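Local structure of GCN5-related N-acetyltransferase (Kribbella flavida, 4MY0) at the interface of chains A and B and the interface of chains A and C. The protein transfers an acetyl group from acetyl-coenzyme A to an amine as a GNAT-family enzyme, the acceptor possibly being an aminoglycoside. Sequence-based numbering; all coordinates share one arbitrary frame. Chains: chain A/B/C, GCN5-related N-acetyltransferase.

About 39 Å separates the C-alpha centres of contact 1 and contact 2, which share no residue. In contact 1, chain A offers strands 205-209 and 212-219 and A:Ile249 to the end of helix 18-26 and the loop after it in chain B, across an interface that is not an exact two-fold. Contact 2 joins helix 126-131 and strand 135-146 of chain A to helix 263-266 and the following loop of chain C, within a two-fold symmetric interface, so it occurs twice. One subunit thus meets two neighbours through separate surfaces in the deposited six-chain assembly, though the structure alone does not show that it forms in solution.

Contact 1: the interface of chains A and B. Residues chain A 205, 218, 249; chain B 26-31.
A:Trp218 shows how one indole can read a backbone turn with both its N-H and its face. From CB, CG lies anti to the carbonyl carbon, beside the backbone N (chi1 -71°). CD1 comes near B:Gly30 CA, and beyond it A:Trp218 NE1 donates to the carbonyl O of B:Ala26 at 2.8 Å. The acceptor lies close to the indole plane, and the N-H approaches nearly along the C=O axis, with an angle of 166° at the oxygen. B:Gly30 CA sits over one face, 3.6 Å from the centroid of the A:Trp218 five-membered ring, a CH-pi contact. Farther out, A:Trp218 CZ2 reaches the B:Ser28 carbonyl O at 3.6 Å, and CH2 skirts the same oxygen.

Beside the indole, A:Phe205 and B:Arg27 meet tip to tip. The extended arginine chain lays B:Arg27 CG over the face of the A:Phe205 ring, 3.8 Å from its centroid, while A:Phe205 CD1 lies over one face of the guanidinium, 3.4 Å from B:Arg27 NE. The two planes are 34° apart, so the groups overlap obliquely. On the other flank, A:Ile249 CG1 packs against the B:Ser28 carbonyl O, and A:Ile249 CD1 crosses to B:Phe29 CD2 at 4.0 Å.

In the fold, A:Phe205 begins strand 205-209, A:Trp218 lies near the end of strand 212-219, and A:Ile249 follows the 3-10 helix 245-248; together they face the C-terminal end of helix 18-26 in chain B and the loop that continues from it.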
loop_
_atom_site.group_PDB
_atom_site.type_symbol
_atom_site.label_atom_id
_atom_site.label_comp_id
_atom_site.label_asym_id
_atom_site.label_seq_id
_atom_site.Cartn_x
_atom_site.Cartn_y
_atom_site.Cartn_z
ATOM N N PHE A 205 -28.311 -11.168 -5.613
ATOM C CA PHE A 205 -29.435 -10.251 -5.500
ATOM C C PHE A 205 -29.936 -10.024 -6.920
ATOM O O PHE A 205 -29.257 -9.392 -7.724
ATOM C CB PHE A 205 -28.979 -8.932 -4.846
ATOM C CG PHE A 205 -28.246 -9.122 -3.524
ATOM C CD1 PHE A 205 -28.532 -10.211 -2.695
ATOM C CD2 PHE A 205 -27.261 -8.224 -3.128
ATOM C CE1 PHE A 205 -27.856 -10.397 -1.477
ATOM C CE2 PHE A 205 -26.568 -8.397 -1.909
ATOM C CZ PHE A 205 -26.868 -9.486 -1.083
ATOM N N TRP A 218 -22.226 -8.795 -3.087
ATOM C CA TRP A 218 -21.159 -8.083 -2.394
ATOM C C TRP A 218 -19.796 -8.616 -2.825
ATOM O O TRP A 218 -19.643 -9.808 -3.086
ATOM C CB TRP A 218 -21.295 -8.276 -0.879
ATOM C CG TRP A 218 -22.468 -7.542 -0.314
ATOM C CD1 TRP A 218 -23.694 -8.066 0.028
ATOM C CD2 TRP A 218 -22.534 -6.141 -0.022
ATOM N NE1 TRP A 218 -24.517 -7.064 0.510
ATOM C CE2 TRP A 218 -23.829 -5.876 0.487
ATOM C CE3 TRP A 218 -21.631 -5.085 -0.149
ATOM C CZ2 TRP A 218 -24.227 -4.600 0.880
ATOM C CZ3 TRP A 218 -22.032 -3.811 0.238
ATOM C CH2 TRP A 218 -23.318 -3.582 0.744
ATOM N N ILE A 249 -23.587 2.658 1.690
ATOM C CA ILE A 249 -22.695 1.667 2.288
ATOM C C ILE A 249 -21.549 1.306 1.336
ATOM O O ILE A 249 -20.394 1.277 1.736
ATOM C CB ILE A 249 -23.455 0.384 2.678
ATOM C CG1 ILE A 249 -24.597 0.718 3.643
ATOM C CG2 ILE A 249 -22.486 -0.636 3.328
ATOM C CD1 ILE A 249 -24.099 1.273 5.003
ATOM N N ALA B 26 -29.088 -8.245 4.641
ATOM C CA ALA B 26 -28.014 -8.756 3.784
ATOM C C ALA B 26 -27.837 -7.890 2.527
ATOM O O ALA B 26 -26.718 -7.657 2.080
ATOM C CB ALA B 26 -28.272 -10.203 3.411
ATOM N N ARG B 27 -28.942 -7.396 1.974
ATOM C CA ARG B 27 -28.884 -6.584 0.752
ATOM C C ARG B 27 -28.639 -5.108 1.070
ATOM O O ARG B 27 -28.697 -4.259 0.175
ATOM C CB ARG B 27 -30.190 -6.739 -0.048
ATOM C CG ARG B 27 -30.569 -8.194 -0.252
ATOM C CD ARG B 27 -31.623 -8.425 -1.326
ATOM N NE ARG B 27 -31.753 -9.868 -1.538
ATOM C CZ ARG B 27 -32.183 -10.442 -2.656
ATOM N NH1 ARG B 27 -32.251 -11.761 -2.732
ATOM N NH2 ARG B 27 -32.541 -9.705 -3.701
ATOM N N SER B 28 -28.397 -4.816 2.350
ATOM C CA SER B 28 -28.158 -3.455 2.820
ATOM C C SER B 28 -26.744 -3.272 3.388
ATOM O O SER B 28 -26.047 -2.320 3.032
ATOM C CB SER B 28 -29.191 -3.080 3.881
ATOM O OG SER B 28 -30.477 -3.053 3.308
ATOM N N PHE B 29 -26.329 -4.194 4.252
ATOM C CA PHE B 29 -25.059 -4.070 4.968
ATOM C C PHE B 29 -24.033 -5.103 4.567
ATOM O O PHE B 29 -22.843 -4.883 4.754
ATOM C CB PHE B 29 -25.273 -4.193 6.485
ATOM C CG PHE B 29 -26.077 -3.067 7.078
ATOM C CD1 PHE B 29 -26.821 -3.262 8.231
ATOM C CD2 PHE B 29 -26.081 -1.812 6.486
ATOM C CE1 PHE B 29 -27.565 -2.217 8.789
ATOM C CE2 PHE B 29 -26.823 -0.757 7.043
ATOM C CZ PHE B 29 -27.558 -0.968 8.193
ATOM N N GLY B 30 -24.500 -6.243 4.062
ATOM C CA GLY B 30 -23.627 -7.355 3.752
ATOM C C GLY B 30 -24.102 -8.618 4.450
ATOM O O GLY B 30 -24.985 -8.560 5.310
ATOM N N LEU B 31 -23.492 -9.747 4.098
ATOM C CA LEU B 31 -23.892 -11.057 4.602
ATOM C C LEU B 31 -23.379 -11.256 6.017
ATOM O O LEU B 31 -22.309 -10.756 6.364
ATOM C CB LEU B 31 -23.308 -12.153 3.708
ATOM C CG LEU B 31 -23.385 -11.920 2.199
ATOM C CD1 LEU B 31 -22.550 -12.967 1.449
ATOM C CD2 LEU B 31 -24.837 -11.922 1.727
#

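Contact 2: the interface of chains A and C. Residues chain A 126, 130, 135-136, 346; chain C 264-265, 267-268, 270.
Within the N-terminal GNAT acetyltransferase domain of chain A, helix 126-131 and the start of strand 135-146 receive helix 263-266 of chain C and the loop after it. The extended A:Arg130 side chain reaches backbone carbonyls of this segment. A:Arg130 NH1 donates to C:Val267 O at 2.8 Å; the acceptor lies in the guanidinium plane, although the donor stands above the carbonyl plane. A:Arg130 NH2 meets C:His264 O at 3.0 Å, here on a carbonyl lone pair, and C:Leu265 O hangs over one guanidinium face.

A:Glu135 meets the same guanidinium along another part of its edge. The grip is side-on: A:Arg130 NH2 forms a salt bridge to A:Glu135 OE1 at 3.0 Å, and NE bonds to OE2, each oxygen using its syn lone pair. The backbone N of A:Phe136 also donates to OE1, from above the carboxylate plane. From the other side of the carboxylate, A:Arg346 directs NE and NH1 to A:Glu135 OE2, with A:Arg346 NE on the anti lone pair at 2.7 Å. Two guanidinium groups so close would probably favour an ionised carboxylate. An alanine in place of A:Arg130 would remove the bonds to both carbonyls and would probably loosen A:Glu135 as well as the fit to chain C.

Obliquely across the carboxylate, C:Leu265 CD2 packs 3.6 Å from A:Glu135 CD. At the helix start, A:Thr126 OG1 occupies the crowded position between backbone N and carbonyl carbon (chi1 59°) and donates to a lone pair of C:Glu268 O at 2.6 Å. Water 1 bridges C:Glu268 O, at 2.7 Å, to the A:Thr126 backbone N. C:His264 O also lies at the edge of the A:Phe136 ring, in its plane.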
loop_
_atom_site.group_PDB
_atom_site.type_symbol
_atom_site.label_atom_id
_atom_site.label_comp_id
_atom_site.label_asym_id
_atom_site.label_seq_id
_atom_site.Cartn_x
_atom_site.Cartn_y
_atom_site.Cartn_z
ATOM N N THR A 126 -0.076 -20.078 -21.468
ATOM C CA THR A 126 -0.493 -20.139 -22.871
ATOM C C THR A 126 0.169 -21.278 -23.629
ATOM O O THR A 126 -0.367 -21.759 -24.638
ATOM C CB THR A 126 -0.147 -18.841 -23.625
ATOM O OG1 THR A 126 1.273 -18.612 -23.556
ATOM C CG2 THR A 126 -0.901 -17.618 -23.020
ATOM N N ARG A 130 -1.547 -23.287 -26.795
ATOM C CA ARG A 130 -1.108 -22.920 -28.135
ATOM C C ARG A 130 -0.596 -24.128 -28.926
ATOM O O ARG A 130 -0.976 -24.306 -30.088
ATOM C CB ARG A 130 -0.070 -21.789 -28.093
ATOM C CG ARG A 130 -0.751 -20.429 -28.017
ATOM C CD ARG A 130 0.209 -19.257 -27.750
ATOM N NE ARG A 130 -0.554 -18.009 -27.801
ATOM C CZ ARG A 130 -0.165 -16.845 -27.283
ATOM N NH1 ARG A 130 0.994 -16.745 -26.646
ATOM N NH2 ARG A 130 -0.956 -15.777 -27.395
ATOM N N GLU A 135 -6.128 -20.328 -29.447
ATOM C CA GLU A 135 -5.588 -18.969 -29.471
ATOM C C GLU A 135 -6.573 -18.006 -28.798
ATOM O O GLU A 135 -7.769 -18.301 -28.733
ATOM C CB GLU A 135 -5.265 -18.527 -30.913
ATOM C CG GLU A 135 -4.533 -17.182 -31.000
ATOM C CD GLU A 135 -3.303 -17.125 -30.076
ATOM O OE1 GLU A 135 -3.398 -16.484 -29.004
ATOM O OE2 GLU A 135 -2.244 -17.723 -30.416
ATOM N N PHE A 136 -6.073 -16.880 -28.284
ATOM C CA PHE A 136 -6.941 -15.867 -27.668
ATOM C C PHE A 136 -8.037 -15.440 -28.636
ATOM O O PHE A 136 -7.764 -15.148 -29.800
ATOM C CB PHE A 136 -6.143 -14.641 -27.208
ATOM C CG PHE A 136 -5.309 -14.887 -25.971
ATOM C CD1 PHE A 136 -5.865 -15.477 -24.845
ATOM C CD2 PHE A 136 -3.964 -14.532 -25.945
ATOM C CE1 PHE A 136 -5.084 -15.709 -23.686
ATOM C CE2 PHE A 136 -3.188 -14.744 -24.809
ATOM C CZ PHE A 136 -3.746 -15.342 -23.681
ATOM N N ARG A 346 -4.491 -22.147 -34.694
ATOM C CA ARG A 346 -4.490 -20.886 -33.955
ATOM C C ARG A 346 -5.093 -19.750 -34.783
ATOM O O ARG A 346 -5.953 -19.009 -34.297
ATOM C CB ARG A 346 -3.076 -20.501 -33.481
ATOM C CG ARG A 346 -2.481 -21.415 -32.413
ATOM C CD ARG A 346 -1.002 -21.080 -32.160
ATOM N NE ARG A 346 -0.818 -19.738 -31.592
ATOM C CZ ARG A 346 0.376 -19.158 -31.443
ATOM N NH1 ARG A 346 0.468 -17.949 -30.912
ATOM N NH2 ARG A 346 1.485 -19.789 -31.837
ATOM N N HIS C 264 -0.172 -9.452 -28.310
ATOM C CA HIS C 264 -0.926 -10.388 -27.478
ATOM C C HIS C 264 -0.855 -11.805 -28.028
ATOM O O HIS C 264 -0.926 -12.774 -27.275
ATOM C CB HIS C 264 -2.395 -9.950 -27.361
ATOM C CG HIS C 264 -2.569 -8.558 -26.825
ATOM N ND1 HIS C 264 -2.351 -8.236 -25.498
ATOM C CD2 HIS C 264 -2.948 -7.409 -27.435
ATOM C CE1 HIS C 264 -2.588 -6.945 -25.321
ATOM N NE2 HIS C 264 -2.958 -6.422 -26.477
ATOM N N LEU C 265 -0.701 -11.930 -29.346
ATOM C CA LEU C 265 -0.614 -13.243 -29.975
ATOM C C LEU C 265 0.826 -13.777 -29.971
ATOM O O LEU C 265 1.053 -14.964 -30.208
ATOM C CB LEU C 265 -1.182 -13.200 -31.401
ATOM C CG LEU C 265 -2.606 -12.645 -31.536
ATOM C CD1 LEU C 265 -2.949 -12.290 -32.998
ATOM C CD2 LEU C 265 -3.632 -13.631 -30.984
ATOM N N VAL C 267 3.513 -12.844 -27.378
ATOM C CA VAL C 267 4.205 -13.031 -26.100
ATOM C C VAL C 267 3.724 -14.285 -25.389
ATOM O O VAL C 267 2.567 -14.706 -25.549
ATOM C CB VAL C 267 4.042 -11.804 -25.166
ATOM C CG1 VAL C 267 4.605 -10.581 -25.823
ATOM C CG2 VAL C 267 2.585 -11.579 -24.832
ATOM N N GLU C 268 4.607 -14.892 -24.604
ATOM C CA GLU C 268 4.227 -16.087 -23.854
ATOM C C GLU C 268 3.264 -15.756 -22.707
ATOM O O GLU C 268 2.254 -16.436 -22.496
ATOM C CB GLU C 268 5.462 -16.778 -23.280
ATOM C CG GLU C 268 5.059 -17.898 -22.307
ATOM C CD GLU C 268 6.244 -18.662 -21.731
ATOM O OE1 GLU C 268 6.063 -19.334 -20.684
ATOM O OE2 GLU C 268 7.341 -18.603 -22.330
ATOM N N GLU C 270 0.582 -13.515 -20.819
ATOM C CA GLU C 270 -0.502 -12.579 -21.065
ATOM C C GLU C 270 -0.224 -11.250 -20.343
ATOM O O GLU C 270 0.353 -11.237 -19.258
ATOM C CB GLU C 270 -1.812 -13.223 -20.577
ATOM C CG GLU C 270 -3.073 -12.458 -20.900
ATOM C CD GLU C 270 -4.336 -13.131 -20.343
ATOM O OE1 GLU C 270 -5.383 -12.442 -20.250
ATOM O OE2 GLU C 270 -4.292 -14.344 -20.013
HETATM O O HOH W 1 1.647 -17.909 -20.275
#